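Local coordinates for protein HOBA (Helicobacter pylori, PDB 2UVP) that is required for the initiation of DNA replication, increasing the binding of DnaA to the oriC region, at residues S73-K78 / Q167-F172. Numbering follows the deposited sequence.
Sequences SNLNPK and QLFKLF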
loop_
_atom_site.group_PDB
_atom_site.type_symbol
_atom_site.label_atom_id
_atom_site.label_comp_id
_atom_site.label_asym_id
_atom_site.label_seq_id
_atom_site.Cartn_x
_atom_site.Cartn_y
_atom_site.Cartn_z
ATOM N N SER A 73 9.374 -9.650 -3.900
ATOM C CA SER A 73 9.884 -10.208 -2.650
ATOM C C SER A 73 10.876 -11.325 -2.883
ATOM O O SER A 73 11.775 -11.524 -2.064
ATOM C CB SER A 73 8.772 -10.713 -1.711
ATOM O OG SER A 73 7.980 -11.690 -2.329
ATOM N N ASN A 74 10.718 -12.068 -3.970
ATOM C CA ASN A 74 11.692 -13.117 -4.260
ATOM C C ASN A 74 13.005 -12.577 -4.807
ATOM O O ASN A 74 14.083 -13.099 -4.468
ATOM C CB ASN A 74 11.147 -14.210 -5.190
ATOM C CG ASN A 74 10.207 -15.157 -4.477
ATOM O OD1 ASN A 74 9.059 -14.817 -4.179
ATOM N ND2 ASN A 74 10.694 -16.349 -4.184
ATOM N N LEU A 75 12.928 -11.557 -5.655
ATOM C CA LEU A 75 14.142 -11.003 -6.250
ATOM C C LEU A 75 14.979 -10.271 -5.214
ATOM O O LEU A 75 16.210 -10.370 -5.239
ATOM C CB LEU A 75 13.838 -10.104 -7.446
ATOM C CG LEU A 75 13.434 -10.896 -8.707
ATOM C CD1 LEU A 75 13.084 -9.963 -9.866
ATOM C CD2 LEU A 75 14.493 -11.900 -9.136
ATOM N N ASN A 76 14.312 -9.552 -4.312
ATOM C CA ASN A 76 15.005 -8.885 -3.212
ATOM C C ASN A 76 14.385 -9.263 -1.880
ATOM O O ASN A 76 13.580 -8.509 -1.340
ATOM C CB ASN A 76 15.007 -7.366 -3.392
ATOM C CG ASN A 76 15.962 -6.914 -4.485
ATOM O OD1 ASN A 76 17.149 -7.305 -4.503
ATOM N ND2 ASN A 76 15.453 -6.102 -5.409
ATOM N N PRO A 77 14.744 -10.447 -1.363
ATOM C CA PRO A 77 14.148 -10.910 -0.110
ATOM C C PRO A 77 14.590 -10.022 1.059
ATOM O O PRO A 77 15.565 -9.268 0.924
ATOM C CB PRO A 77 14.703 -12.329 0.030
ATOM C CG PRO A 77 15.989 -12.304 -0.721
ATOM C CD PRO A 77 15.709 -11.419 -1.904
ATOM N N LYS A 78 13.877 -10.111 2.181
ATOM C CA LYS A 78 14.179 -9.274 3.354
ATOM C C LYS A 78 15.623 -9.420 3.815
ATOM O O LYS A 78 16.292 -8.423 4.127
ATOM C CB LYS A 78 13.231 -9.572 4.518
ATOM C CG LYS A 78 12.066 -8.588 4.640
ATOM C CD LYS A 78 11.793 -8.193 6.102
ATOM C CE LYS A 78 11.818 -9.390 7.066
ATOM N NZ LYS A 78 11.329 -9.021 8.440
ATOM N N GLN A 167 6.353 -21.347 -11.618
ATOM C CA GLN A 167 7.342 -22.215 -12.219
ATOM C C GLN A 167 8.256 -21.392 -13.147
ATOM O O GLN A 167 9.492 -21.552 -13.141
ATOM C CB GLN A 167 6.635 -23.330 -12.973
ATOM C CG GLN A 167 7.612 -24.394 -13.424
ATOM C CD GLN A 167 6.943 -25.470 -14.258
ATOM O OE1 GLN A 167 5.718 -25.609 -14.255
ATOM N NE2 GLN A 167 7.753 -26.193 -15.032
ATOM N N LEU A 168 7.657 -20.486 -13.917
ATOM C CA LEU A 168 8.464 -19.615 -14.801
ATOM C C LEU A 168 9.337 -18.658 -13.990
ATOM O O LEU A 168 10.485 -18.385 -14.358
ATOM C CB LEU A 168 7.572 -18.819 -15.744
ATOM C CG LEU A 168 6.864 -19.672 -16.813
ATOM C CD1 LEU A 168 5.742 -18.836 -17.401
ATOM C CD2 LEU A 168 7.870 -20.209 -17.903
ATOM N N PHE A 169 8.798 -18.129 -12.892
ATOM C CA PHE A 169 9.646 -17.296 -12.061
ATOM C C PHE A 169 10.841 -18.062 -11.535
ATOM O O PHE A 169 11.972 -17.579 -11.544
ATOM C CB PHE A 169 8.906 -16.694 -10.859
ATOM C CG PHE A 169 9.819 -15.858 -10.033
ATOM C CD1 PHE A 169 10.090 -14.557 -10.428
ATOM C CD2 PHE A 169 10.497 -16.402 -8.938
ATOM C CE1 PHE A 169 11.005 -13.757 -9.705
ATOM C CE2 PHE A 169 11.424 -15.622 -8.203
ATOM C CZ PHE A 169 11.670 -14.289 -8.600
ATOM N N LYS A 170 10.587 -19.264 -11.047
ATOM C CA LYS A 170 11.635 -20.067 -10.448
ATOM C C LYS A 170 12.674 -20.432 -11.513
ATOM O O LYS A 170 13.878 -20.489 -11.217
ATOM C CB LYS A 170 11.042 -21.296 -9.781
ATOM C CG LYS A 170 10.304 -20.941 -8.446
ATOM C CD LYS A 170 9.485 -22.118 -7.951
ATOM C CE LYS A 170 8.687 -21.774 -6.651
ATOM N NZ LYS A 170 9.594 -21.262 -5.541
ATOM N N LEU A 171 12.212 -20.632 -12.748
ATOM C CA LEU A 171 13.134 -20.866 -13.856
ATOM C C LEU A 171 14.001 -19.614 -14.081
ATOM O O LEU A 171 15.245 -19.712 -14.172
ATOM C CB LEU A 171 12.362 -21.193 -15.136
ATOM C CG LEU A 171 13.200 -21.347 -16.400
ATOM C CD1 LEU A 171 14.168 -22.532 -16.274
ATOM C CD2 LEU A 171 12.248 -21.528 -17.605
ATOM N N PHE A 172 13.351 -18.448 -14.155
ATOM C CA PHE A 172 14.058 -17.198 -14.321
ATOM C C PHE A 172 15.100 -16.957 -13.233
ATOM O O PHE A 172 16.255 -16.653 -13.542
ATOM C CB PHE A 172 13.093 -16.001 -14.402
ATOM C CG PHE A 172 13.803 -14.694 -14.395
ATOM C CD1 PHE A 172 14.431 -14.234 -15.543
ATOM C CD2 PHE A 172 13.921 -13.952 -13.215
ATOM C CE1 PHE A 172 15.143 -13.028 -15.544
ATOM C CE2 PHE A 172 14.631 -12.738 -13.205
ATOM C CZ PHE A 172 15.230 -12.271 -14.390
#
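Phe169 reaches from helix 161-180 to the last turn of helix 65-75 and lodges its ring against Asn74 and Leu75, an instance of one aromatic side chain bridging two helices: the ring fills the space between the two backbones, whose nearest CA atoms, those of Asn74 and Phe169, are 9.1 Å from each other. The reach comes from the first torsion of Phe169, which sets CG anti to the backbone N (chi1 180°) and sends the far end of the ring across the gap.

Apolar contacts carry the junction, and no hydrogen bond joins the two segments. Leu75 meets the ring with its branch point and one methyl: CG lies at the ring edge, in its plane, 3.8 Å from Phe169 CZ, while CD2 comes in obliquely to the same ring atom at 3.7 Å. The same Leu75 CD2 also extends to Phe172, one helical turn beyond Phe169, approaching the edge of the second ring at 4.2 Å from Phe172 CE2.

Both helices pack on the five-stranded parallel sheet (strand order 2-1-3-4-5) of an alpha/beta fold, consistent with the family's place among SIS-type domains. Here Trp119 of strand 116-121 touches Leu75 and Phe169 and meets the Phe172 ring edge-to-face. Tyr70, earlier on helix 65-75, gives Phe169 a further edge-to-face partner.

The contact with Asn74 is of mixed character, a polar residue using its aliphatic carbon. Its CB lies 3.3 Å from Phe169 CE2, a close approach made obliquely to the ring. Immediately after this junction the chain leaves helical geometry at Asn76, whose side-chain OD1 accepts a hydrogen bond from the backbone N of Leu86.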